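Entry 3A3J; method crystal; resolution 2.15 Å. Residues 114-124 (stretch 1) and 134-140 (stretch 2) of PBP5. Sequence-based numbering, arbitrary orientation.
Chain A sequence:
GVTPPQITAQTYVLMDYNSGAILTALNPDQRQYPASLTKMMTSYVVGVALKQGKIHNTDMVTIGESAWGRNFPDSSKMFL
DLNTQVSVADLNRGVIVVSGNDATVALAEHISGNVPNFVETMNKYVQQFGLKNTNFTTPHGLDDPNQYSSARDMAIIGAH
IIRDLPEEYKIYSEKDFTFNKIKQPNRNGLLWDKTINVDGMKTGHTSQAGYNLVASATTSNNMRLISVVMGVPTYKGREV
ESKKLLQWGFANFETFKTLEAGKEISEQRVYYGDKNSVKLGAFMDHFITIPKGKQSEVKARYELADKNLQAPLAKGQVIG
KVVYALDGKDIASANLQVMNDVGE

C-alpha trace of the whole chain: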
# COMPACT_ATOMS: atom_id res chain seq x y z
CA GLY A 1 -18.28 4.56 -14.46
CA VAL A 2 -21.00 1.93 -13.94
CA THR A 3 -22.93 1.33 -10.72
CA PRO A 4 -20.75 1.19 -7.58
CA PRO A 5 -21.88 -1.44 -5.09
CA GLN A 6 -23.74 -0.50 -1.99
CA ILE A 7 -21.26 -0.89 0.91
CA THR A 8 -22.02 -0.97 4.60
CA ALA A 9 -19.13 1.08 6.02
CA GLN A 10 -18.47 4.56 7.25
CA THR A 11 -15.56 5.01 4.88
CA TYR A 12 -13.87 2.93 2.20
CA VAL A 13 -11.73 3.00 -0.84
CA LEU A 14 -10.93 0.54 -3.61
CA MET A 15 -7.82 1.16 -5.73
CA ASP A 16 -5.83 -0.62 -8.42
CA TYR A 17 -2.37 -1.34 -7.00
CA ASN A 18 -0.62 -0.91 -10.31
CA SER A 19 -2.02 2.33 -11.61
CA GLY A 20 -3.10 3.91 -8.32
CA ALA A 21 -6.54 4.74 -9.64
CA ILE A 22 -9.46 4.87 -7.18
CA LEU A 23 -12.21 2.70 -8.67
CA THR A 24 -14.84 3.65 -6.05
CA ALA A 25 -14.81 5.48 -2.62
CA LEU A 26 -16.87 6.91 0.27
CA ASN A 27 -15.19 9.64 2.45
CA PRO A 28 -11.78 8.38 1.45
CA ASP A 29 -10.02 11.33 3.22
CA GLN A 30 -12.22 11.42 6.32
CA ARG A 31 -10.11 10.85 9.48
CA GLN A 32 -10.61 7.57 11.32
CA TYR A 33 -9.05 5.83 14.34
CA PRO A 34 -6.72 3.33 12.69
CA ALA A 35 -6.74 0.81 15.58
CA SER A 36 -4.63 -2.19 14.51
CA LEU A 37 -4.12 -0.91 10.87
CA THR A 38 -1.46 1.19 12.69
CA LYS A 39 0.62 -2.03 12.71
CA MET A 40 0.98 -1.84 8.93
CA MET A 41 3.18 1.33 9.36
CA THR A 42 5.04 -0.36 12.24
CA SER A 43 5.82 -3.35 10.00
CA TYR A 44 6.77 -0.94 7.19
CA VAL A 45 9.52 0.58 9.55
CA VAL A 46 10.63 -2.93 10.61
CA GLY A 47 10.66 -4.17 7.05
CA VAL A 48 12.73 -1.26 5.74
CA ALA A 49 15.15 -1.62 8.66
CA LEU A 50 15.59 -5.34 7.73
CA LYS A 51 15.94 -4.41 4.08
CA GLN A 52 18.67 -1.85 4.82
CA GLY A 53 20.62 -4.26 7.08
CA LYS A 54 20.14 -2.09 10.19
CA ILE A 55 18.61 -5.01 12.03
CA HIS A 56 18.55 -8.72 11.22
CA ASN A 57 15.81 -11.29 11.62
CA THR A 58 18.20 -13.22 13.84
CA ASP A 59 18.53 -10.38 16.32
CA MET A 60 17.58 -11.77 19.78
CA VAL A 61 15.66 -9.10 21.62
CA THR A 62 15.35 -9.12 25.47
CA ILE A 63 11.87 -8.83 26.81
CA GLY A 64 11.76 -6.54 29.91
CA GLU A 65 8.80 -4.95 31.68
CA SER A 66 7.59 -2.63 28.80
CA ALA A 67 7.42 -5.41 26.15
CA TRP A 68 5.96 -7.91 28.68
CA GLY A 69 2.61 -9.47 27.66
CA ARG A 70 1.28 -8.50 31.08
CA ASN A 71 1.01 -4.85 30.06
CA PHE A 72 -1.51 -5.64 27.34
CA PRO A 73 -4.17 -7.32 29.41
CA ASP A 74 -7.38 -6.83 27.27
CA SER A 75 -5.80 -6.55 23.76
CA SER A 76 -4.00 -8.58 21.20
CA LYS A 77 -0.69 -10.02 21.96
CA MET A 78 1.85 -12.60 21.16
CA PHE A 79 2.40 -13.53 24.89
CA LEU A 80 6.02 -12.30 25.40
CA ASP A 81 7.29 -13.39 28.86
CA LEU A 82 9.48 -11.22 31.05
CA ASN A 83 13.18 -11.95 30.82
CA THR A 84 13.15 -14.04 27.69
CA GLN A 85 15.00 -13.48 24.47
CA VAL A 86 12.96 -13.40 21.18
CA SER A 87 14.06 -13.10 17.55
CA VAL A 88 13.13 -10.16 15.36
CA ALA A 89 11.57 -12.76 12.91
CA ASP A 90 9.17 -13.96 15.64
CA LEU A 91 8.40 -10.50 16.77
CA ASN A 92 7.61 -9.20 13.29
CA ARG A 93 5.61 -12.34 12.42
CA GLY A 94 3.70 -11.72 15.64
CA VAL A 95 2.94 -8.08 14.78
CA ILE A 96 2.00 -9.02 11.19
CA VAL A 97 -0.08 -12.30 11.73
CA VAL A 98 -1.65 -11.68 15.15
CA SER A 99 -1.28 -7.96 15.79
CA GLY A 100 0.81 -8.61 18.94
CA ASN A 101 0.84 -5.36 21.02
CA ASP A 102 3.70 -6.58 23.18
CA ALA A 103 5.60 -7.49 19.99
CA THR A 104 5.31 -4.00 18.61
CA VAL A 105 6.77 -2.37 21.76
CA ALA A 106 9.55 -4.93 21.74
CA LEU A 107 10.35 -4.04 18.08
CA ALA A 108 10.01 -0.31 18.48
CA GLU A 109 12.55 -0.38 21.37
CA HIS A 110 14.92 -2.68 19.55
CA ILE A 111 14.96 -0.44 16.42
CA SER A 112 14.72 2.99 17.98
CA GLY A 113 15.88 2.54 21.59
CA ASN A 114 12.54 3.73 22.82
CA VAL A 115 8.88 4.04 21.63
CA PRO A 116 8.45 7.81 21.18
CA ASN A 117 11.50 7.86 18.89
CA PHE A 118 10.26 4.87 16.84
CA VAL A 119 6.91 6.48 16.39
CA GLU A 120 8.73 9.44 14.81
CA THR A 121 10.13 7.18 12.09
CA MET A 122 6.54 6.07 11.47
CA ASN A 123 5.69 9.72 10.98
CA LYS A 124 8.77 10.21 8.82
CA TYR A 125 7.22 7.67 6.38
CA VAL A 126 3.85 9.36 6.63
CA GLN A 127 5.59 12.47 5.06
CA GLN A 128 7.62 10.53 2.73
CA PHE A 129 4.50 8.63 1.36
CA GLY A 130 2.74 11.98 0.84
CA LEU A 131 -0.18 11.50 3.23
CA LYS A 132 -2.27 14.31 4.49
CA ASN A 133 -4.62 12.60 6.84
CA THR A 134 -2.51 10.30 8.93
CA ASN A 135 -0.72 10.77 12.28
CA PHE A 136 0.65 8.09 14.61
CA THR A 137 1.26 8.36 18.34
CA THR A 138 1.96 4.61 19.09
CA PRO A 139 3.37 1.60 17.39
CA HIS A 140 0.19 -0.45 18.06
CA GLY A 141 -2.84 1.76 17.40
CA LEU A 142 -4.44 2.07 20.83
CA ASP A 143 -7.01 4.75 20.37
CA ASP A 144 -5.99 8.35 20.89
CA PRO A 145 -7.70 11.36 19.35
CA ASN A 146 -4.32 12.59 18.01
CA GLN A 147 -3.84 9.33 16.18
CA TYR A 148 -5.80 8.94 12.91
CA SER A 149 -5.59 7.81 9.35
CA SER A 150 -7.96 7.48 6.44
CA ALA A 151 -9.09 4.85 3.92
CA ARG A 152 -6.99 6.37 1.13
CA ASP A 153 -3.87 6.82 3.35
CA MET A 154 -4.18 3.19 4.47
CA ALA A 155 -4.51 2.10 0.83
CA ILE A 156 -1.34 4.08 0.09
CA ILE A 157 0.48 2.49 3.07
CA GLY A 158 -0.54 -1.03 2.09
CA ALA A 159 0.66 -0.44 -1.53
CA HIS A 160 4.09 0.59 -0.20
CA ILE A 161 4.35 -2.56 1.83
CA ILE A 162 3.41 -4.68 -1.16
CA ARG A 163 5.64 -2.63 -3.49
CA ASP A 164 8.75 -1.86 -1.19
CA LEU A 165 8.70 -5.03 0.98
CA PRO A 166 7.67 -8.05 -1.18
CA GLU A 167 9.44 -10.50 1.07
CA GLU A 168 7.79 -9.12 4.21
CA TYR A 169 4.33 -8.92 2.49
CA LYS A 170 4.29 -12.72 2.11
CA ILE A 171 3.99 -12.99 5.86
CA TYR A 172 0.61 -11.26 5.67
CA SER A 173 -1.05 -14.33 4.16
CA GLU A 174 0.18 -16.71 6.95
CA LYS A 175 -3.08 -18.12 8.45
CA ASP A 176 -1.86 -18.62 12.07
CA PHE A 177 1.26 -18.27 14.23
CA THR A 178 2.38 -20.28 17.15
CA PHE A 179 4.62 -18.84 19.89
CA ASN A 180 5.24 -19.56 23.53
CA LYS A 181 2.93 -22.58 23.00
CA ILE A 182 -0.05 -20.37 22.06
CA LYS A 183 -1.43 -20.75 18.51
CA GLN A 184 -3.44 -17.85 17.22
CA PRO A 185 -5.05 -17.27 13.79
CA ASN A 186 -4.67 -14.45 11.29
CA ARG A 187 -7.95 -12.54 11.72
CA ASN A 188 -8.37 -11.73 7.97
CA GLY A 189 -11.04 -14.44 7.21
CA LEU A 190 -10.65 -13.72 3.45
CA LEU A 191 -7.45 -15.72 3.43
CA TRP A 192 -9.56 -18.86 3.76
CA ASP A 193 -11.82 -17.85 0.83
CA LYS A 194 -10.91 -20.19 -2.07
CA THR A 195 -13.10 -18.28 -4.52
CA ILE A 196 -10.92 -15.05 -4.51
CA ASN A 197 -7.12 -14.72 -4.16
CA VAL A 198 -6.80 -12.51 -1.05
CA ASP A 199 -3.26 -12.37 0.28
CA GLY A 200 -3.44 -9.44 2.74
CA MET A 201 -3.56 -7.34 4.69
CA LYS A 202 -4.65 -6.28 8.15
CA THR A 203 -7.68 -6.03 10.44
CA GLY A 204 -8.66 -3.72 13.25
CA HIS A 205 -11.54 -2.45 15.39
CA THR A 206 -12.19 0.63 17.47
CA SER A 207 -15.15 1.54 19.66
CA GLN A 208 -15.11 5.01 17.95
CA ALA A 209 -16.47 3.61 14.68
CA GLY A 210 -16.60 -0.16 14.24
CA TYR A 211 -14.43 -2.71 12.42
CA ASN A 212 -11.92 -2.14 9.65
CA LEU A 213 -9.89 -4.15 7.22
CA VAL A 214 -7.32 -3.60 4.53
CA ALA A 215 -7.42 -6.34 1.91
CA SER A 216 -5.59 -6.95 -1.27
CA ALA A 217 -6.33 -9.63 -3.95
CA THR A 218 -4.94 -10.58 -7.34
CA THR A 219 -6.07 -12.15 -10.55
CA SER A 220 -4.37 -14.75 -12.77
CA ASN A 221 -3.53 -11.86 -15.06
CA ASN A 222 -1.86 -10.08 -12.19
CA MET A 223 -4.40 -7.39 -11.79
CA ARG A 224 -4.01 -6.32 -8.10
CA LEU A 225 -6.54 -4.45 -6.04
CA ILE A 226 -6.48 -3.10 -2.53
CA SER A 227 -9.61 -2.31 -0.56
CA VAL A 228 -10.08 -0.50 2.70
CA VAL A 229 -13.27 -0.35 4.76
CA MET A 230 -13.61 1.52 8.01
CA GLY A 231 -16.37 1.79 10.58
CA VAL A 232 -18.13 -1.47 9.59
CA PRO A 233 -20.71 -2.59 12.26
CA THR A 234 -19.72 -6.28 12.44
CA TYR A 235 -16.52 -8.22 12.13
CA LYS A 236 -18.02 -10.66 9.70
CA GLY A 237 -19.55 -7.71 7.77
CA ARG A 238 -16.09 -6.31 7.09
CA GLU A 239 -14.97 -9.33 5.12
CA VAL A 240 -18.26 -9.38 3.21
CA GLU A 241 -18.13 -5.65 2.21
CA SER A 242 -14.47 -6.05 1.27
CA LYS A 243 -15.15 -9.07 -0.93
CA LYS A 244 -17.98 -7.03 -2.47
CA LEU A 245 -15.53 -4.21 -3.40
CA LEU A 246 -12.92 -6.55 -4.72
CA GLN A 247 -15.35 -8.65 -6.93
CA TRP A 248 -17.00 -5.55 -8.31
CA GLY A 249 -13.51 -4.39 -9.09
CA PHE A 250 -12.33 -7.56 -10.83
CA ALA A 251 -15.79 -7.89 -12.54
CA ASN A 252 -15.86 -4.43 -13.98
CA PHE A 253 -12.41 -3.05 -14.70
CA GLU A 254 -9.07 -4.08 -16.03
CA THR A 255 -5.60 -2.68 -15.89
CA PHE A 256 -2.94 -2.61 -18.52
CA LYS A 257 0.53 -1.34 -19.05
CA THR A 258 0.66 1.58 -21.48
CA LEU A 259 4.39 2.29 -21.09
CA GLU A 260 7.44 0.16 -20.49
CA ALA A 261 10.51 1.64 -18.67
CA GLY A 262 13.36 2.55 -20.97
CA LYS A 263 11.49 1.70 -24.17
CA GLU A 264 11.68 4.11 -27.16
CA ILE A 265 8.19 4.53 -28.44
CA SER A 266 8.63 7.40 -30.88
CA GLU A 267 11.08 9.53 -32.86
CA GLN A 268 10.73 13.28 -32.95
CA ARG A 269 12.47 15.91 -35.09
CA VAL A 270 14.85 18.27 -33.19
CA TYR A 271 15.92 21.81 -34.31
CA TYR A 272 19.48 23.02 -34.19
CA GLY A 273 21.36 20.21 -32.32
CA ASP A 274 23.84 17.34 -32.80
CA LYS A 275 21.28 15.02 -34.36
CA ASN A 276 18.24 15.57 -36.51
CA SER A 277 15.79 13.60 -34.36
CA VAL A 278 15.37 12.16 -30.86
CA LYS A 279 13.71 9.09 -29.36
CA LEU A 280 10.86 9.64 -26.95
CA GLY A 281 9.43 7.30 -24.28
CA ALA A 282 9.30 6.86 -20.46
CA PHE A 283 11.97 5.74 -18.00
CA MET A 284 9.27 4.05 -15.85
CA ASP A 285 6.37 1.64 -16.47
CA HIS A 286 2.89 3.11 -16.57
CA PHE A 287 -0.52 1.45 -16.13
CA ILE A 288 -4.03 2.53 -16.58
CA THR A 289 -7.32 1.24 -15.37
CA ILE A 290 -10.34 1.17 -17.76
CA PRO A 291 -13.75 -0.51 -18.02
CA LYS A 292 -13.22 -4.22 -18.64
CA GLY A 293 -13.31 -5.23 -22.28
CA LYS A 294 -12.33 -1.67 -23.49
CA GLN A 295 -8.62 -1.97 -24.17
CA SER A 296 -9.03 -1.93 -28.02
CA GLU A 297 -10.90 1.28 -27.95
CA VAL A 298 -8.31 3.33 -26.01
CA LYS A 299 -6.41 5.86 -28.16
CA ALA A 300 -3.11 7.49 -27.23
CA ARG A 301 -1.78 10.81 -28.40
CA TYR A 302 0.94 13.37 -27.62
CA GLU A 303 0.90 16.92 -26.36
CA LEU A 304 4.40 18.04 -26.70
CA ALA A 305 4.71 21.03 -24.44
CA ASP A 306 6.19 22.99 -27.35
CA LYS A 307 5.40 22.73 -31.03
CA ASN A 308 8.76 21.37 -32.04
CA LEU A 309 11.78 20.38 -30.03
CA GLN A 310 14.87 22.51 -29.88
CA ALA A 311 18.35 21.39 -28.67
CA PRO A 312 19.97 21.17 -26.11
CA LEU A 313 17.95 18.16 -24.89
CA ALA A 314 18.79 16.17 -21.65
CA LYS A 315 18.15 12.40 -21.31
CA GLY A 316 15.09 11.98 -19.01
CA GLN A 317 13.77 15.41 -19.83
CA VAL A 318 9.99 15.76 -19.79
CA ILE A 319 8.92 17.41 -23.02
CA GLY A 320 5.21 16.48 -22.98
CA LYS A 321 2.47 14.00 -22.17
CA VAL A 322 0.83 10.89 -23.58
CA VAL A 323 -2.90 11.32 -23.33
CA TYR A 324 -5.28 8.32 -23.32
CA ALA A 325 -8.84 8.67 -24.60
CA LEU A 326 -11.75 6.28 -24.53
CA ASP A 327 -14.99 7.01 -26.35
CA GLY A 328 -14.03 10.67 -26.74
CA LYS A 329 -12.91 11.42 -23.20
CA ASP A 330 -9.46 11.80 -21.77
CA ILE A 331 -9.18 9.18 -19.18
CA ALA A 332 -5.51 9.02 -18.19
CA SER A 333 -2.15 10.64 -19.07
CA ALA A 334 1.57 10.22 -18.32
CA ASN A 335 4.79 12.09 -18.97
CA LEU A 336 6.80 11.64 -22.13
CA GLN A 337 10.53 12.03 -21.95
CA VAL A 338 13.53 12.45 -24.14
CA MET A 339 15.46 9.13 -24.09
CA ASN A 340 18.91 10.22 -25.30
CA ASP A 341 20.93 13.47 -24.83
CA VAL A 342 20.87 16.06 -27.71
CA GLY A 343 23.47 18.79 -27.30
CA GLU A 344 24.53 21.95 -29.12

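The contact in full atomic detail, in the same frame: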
# COMPACT_ATOMS: atom_id res chain seq x y z
N ASN A 114 13.78 3.65 22.09
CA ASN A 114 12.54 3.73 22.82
C ASN A 114 11.30 3.91 21.89
O ASN A 114 11.46 4.00 20.67
CB ASN A 114 12.65 4.83 23.88
CG ASN A 114 12.55 6.23 23.29
OD1 ASN A 114 12.25 6.41 22.12
ND2 ASN A 114 12.75 7.22 24.12
N VAL A 115 10.09 4.02 22.45
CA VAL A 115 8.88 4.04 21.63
C VAL A 115 8.57 5.42 21.01
O VAL A 115 8.25 5.51 19.81
CB VAL A 115 7.64 3.48 22.44
CG1 VAL A 115 6.37 3.67 21.69
CG2 VAL A 115 7.88 1.96 22.73
N PRO A 116 8.66 6.50 21.82
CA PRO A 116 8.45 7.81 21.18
C PRO A 116 9.39 8.05 19.97
O PRO A 116 8.99 8.63 18.98
CB PRO A 116 8.70 8.81 22.34
CG PRO A 116 8.31 8.03 23.57
CD PRO A 116 8.83 6.61 23.29
N ASN A 117 10.62 7.56 20.00
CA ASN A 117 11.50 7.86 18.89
C ASN A 117 11.06 7.01 17.67
O ASN A 117 11.05 7.50 16.54
CB ASN A 117 12.93 7.56 19.28
CG ASN A 117 13.48 8.57 20.31
OD1 ASN A 117 12.89 9.64 20.58
ND2 ASN A 117 14.61 8.23 20.89
N PHE A 118 10.68 5.74 17.92
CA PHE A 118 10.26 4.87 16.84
C PHE A 118 9.05 5.43 16.13
O PHE A 118 8.97 5.34 14.92
CB PHE A 118 9.90 3.48 17.37
CG PHE A 118 9.39 2.54 16.31
CD1 PHE A 118 10.27 1.74 15.60
CD2 PHE A 118 8.01 2.45 16.05
CE1 PHE A 118 9.77 0.84 14.67
CE2 PHE A 118 7.51 1.57 15.11
CZ PHE A 118 8.39 0.77 14.43
N VAL A 119 8.13 5.98 16.89
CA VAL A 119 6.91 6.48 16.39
C VAL A 119 7.23 7.61 15.38
O VAL A 119 6.44 7.90 14.46
CB VAL A 119 6.03 7.05 17.54
CG1 VAL A 119 4.95 7.81 16.97
CG2 VAL A 119 5.42 5.94 18.44
N GLU A 120 8.39 8.27 15.58
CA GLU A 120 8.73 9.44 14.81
C GLU A 120 9.18 8.99 13.42
O GLU A 120 8.94 9.69 12.45
CB GLU A 120 9.80 10.25 15.55
CG GLU A 120 9.73 11.66 15.23
CD GLU A 120 8.29 12.19 15.21
OE1 GLU A 120 7.49 11.93 16.15
OE2 GLU A 120 7.98 12.92 14.26
N THR A 121 9.85 7.83 13.36
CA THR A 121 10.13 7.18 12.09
C THR A 121 8.85 6.79 11.32
O THR A 121 8.82 6.87 10.07
CB THR A 121 10.97 5.96 12.32
OG1 THR A 121 12.21 6.40 12.85
CG2 THR A 121 11.31 5.23 11.00
N MET A 122 7.80 6.42 12.05
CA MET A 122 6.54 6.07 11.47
C MET A 122 6.06 7.32 10.80
O MET A 122 5.53 7.27 9.69
CB MET A 122 5.48 5.63 12.56
CG MET A 122 5.76 4.25 13.20
SD MET A 122 4.59 4.02 14.58
CE MET A 122 3.13 3.33 13.72
N ASN A 123 6.23 8.45 11.50
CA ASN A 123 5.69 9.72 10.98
C ASN A 123 6.61 10.26 9.89
O ASN A 123 6.16 10.91 9.02
CB ASN A 123 5.41 10.75 12.04
CG ASN A 123 4.20 10.38 12.90
OD1 ASN A 123 3.24 9.83 12.39
ND2 ASN A 123 4.25 10.70 14.21
N LYS A 124 7.88 9.90 9.93
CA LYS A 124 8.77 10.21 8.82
C LYS A 124 8.07 9.65 7.58
O LYS A 124 7.88 10.38 6.61
CB LYS A 124 10.17 9.58 8.98
CG LYS A 124 11.17 9.91 7.83
CD LYS A 124 12.51 9.13 7.84
CE LYS A 124 12.39 7.68 7.58
NZ LYS A 124 13.71 6.95 7.82
N THR A 134 -2.99 11.25 8.00
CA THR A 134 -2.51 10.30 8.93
C THR A 134 -1.57 10.87 9.99
O THR A 134 -0.65 11.63 9.66
CB THR A 134 -1.77 9.23 8.16
OG1 THR A 134 -2.69 8.67 7.23
CG2 THR A 134 -1.30 8.10 9.10
N ASN A 135 -1.75 10.47 11.27
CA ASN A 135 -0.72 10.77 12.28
C ASN A 135 -0.66 9.68 13.35
O ASN A 135 -1.66 9.35 13.95
CB ASN A 135 -1.01 12.12 12.99
CG ASN A 135 0.08 12.48 13.98
OD1 ASN A 135 1.18 12.72 13.57
ND2 ASN A 135 -0.20 12.39 15.25
N PHE A 136 0.52 9.15 13.62
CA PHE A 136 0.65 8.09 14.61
C PHE A 136 1.21 8.63 15.92
O PHE A 136 2.10 9.49 15.94
CB PHE A 136 1.54 6.98 14.07
CG PHE A 136 1.01 6.33 12.83
CD1 PHE A 136 -0.18 5.59 12.88
CD2 PHE A 136 1.63 6.51 11.61
CE1 PHE A 136 -0.70 4.99 11.73
CE2 PHE A 136 1.07 5.91 10.44
CZ PHE A 136 -0.06 5.16 10.51
N THR A 137 0.71 8.07 17.01
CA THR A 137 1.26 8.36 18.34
C THR A 137 1.78 7.09 19.03
O THR A 137 2.31 7.20 20.09
CB THR A 137 0.20 8.96 19.25
OG1 THR A 137 -0.91 8.07 19.32
CG2 THR A 137 -0.31 10.40 18.80
N THR A 138 1.66 5.89 18.43
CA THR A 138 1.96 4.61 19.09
C THR A 138 2.40 3.67 18.03
O THR A 138 2.09 3.87 16.86
CB THR A 138 0.68 3.96 19.71
OG1 THR A 138 -0.28 3.65 18.66
CG2 THR A 138 0.01 4.87 20.77
N PRO A 139 3.08 2.59 18.42
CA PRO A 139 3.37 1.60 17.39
C PRO A 139 2.24 0.51 17.25
O PRO A 139 2.30 -0.33 16.32
CB PRO A 139 4.67 0.98 17.89
CG PRO A 139 4.59 1.08 19.39
CD PRO A 139 3.69 2.25 19.73
N HIS A 140 1.19 0.58 18.08
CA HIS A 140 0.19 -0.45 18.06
C HIS A 140 -1.20 -0.00 17.69
O HIS A 140 -2.00 -0.85 17.35
CB HIS A 140 0.13 -1.14 19.44
CG HIS A 140 0.22 -0.19 20.61
ND1 HIS A 140 -0.72 0.79 20.86
CD2 HIS A 140 1.16 -0.08 21.60
CE1 HIS A 140 -0.38 1.46 21.95
NE2 HIS A 140 0.75 0.94 22.42

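Residues 115-124 form a helix, and residues 134-140 run past one side of it as a segment without regular secondary structure, extended from Thr-134 to Phe-136. The CA-CA spacing sets the register: Val-119 lies 5.9 Å from Thr-138 and Asn-123 6.4 Å from Phe-136. Advancing one turn along the helix therefore means stepping back along the segment, so the two chains run in opposing directions. Together they bury 408 Å², summed over both sides.

The polar part of the contact is concentrated in Asn-123, whose carboxamide binds both backbone groups of Phe-136. The amide N of Phe-136 donates to OD1 of Asn-123 (3.1 Å, N-H...O angle 166°), while ND2 of Asn-123 donates to the carbonyl O of Phe-136 (3.0 Å, 163°). Both bonds are of ordinary length and nearly linear. The Asn-123 carboxamide supplies an acceptor and a donor that match the N-H and C=O of Phe-136. The CA-to-CB bond of Asn-123 points sideways, and the m rotamer (chi1 -71°) brings the amide to the segment. Asn-135 OD1 lies 3.7 Å from Asn-123 ND2, a contact without a hydrogen bond; Asn-135 ND2 is satisfied elsewhere in the structure.

Within the helix, the amide N of Asn-123 donates to Val-119 O at 3.0 Å, so its backbone donor is satisfied independently of its side chain. At the N-terminus, Asn-114 OD1 caps the helix by accepting from Asn-117 N (2.9 Å, 154°), satisfying an amide in the first turn. In the segment, His-140 N makes a weak bond to Thr-138 OG1 (3.5 Å, 133°).

Much of the remaining contact is made by apolar side chains, some of them against backbone atoms. Met-122 CE sits over one face of the Phe-136 ring, 4.2 Å from its centroid and 24° off the normal, a CH-pi arrangement; its SD is oblique to the same ring at 5.3 Å from the centroid. The same methyl, Met-122 CE, is 3.4 Å from Thr-138 O, a close van der Waals approach.

Pro-139 is the other apolar focus. Its CD is 3.6 Å from Val-115 CG1, and its CB is 4.0 Å from Phe-118 CE2 and 4.5 Å from Met-122 SD. Val-119 packs largely on backbone: CG1 lies 3.5 Å from Phe-136 O, and CG2 3.7 Å from Thr-137 O. The CA-to-CB bonds of Thr-137 and Thr-138 point away from the helix, consistent with main-chain atoms forming this part of the surface.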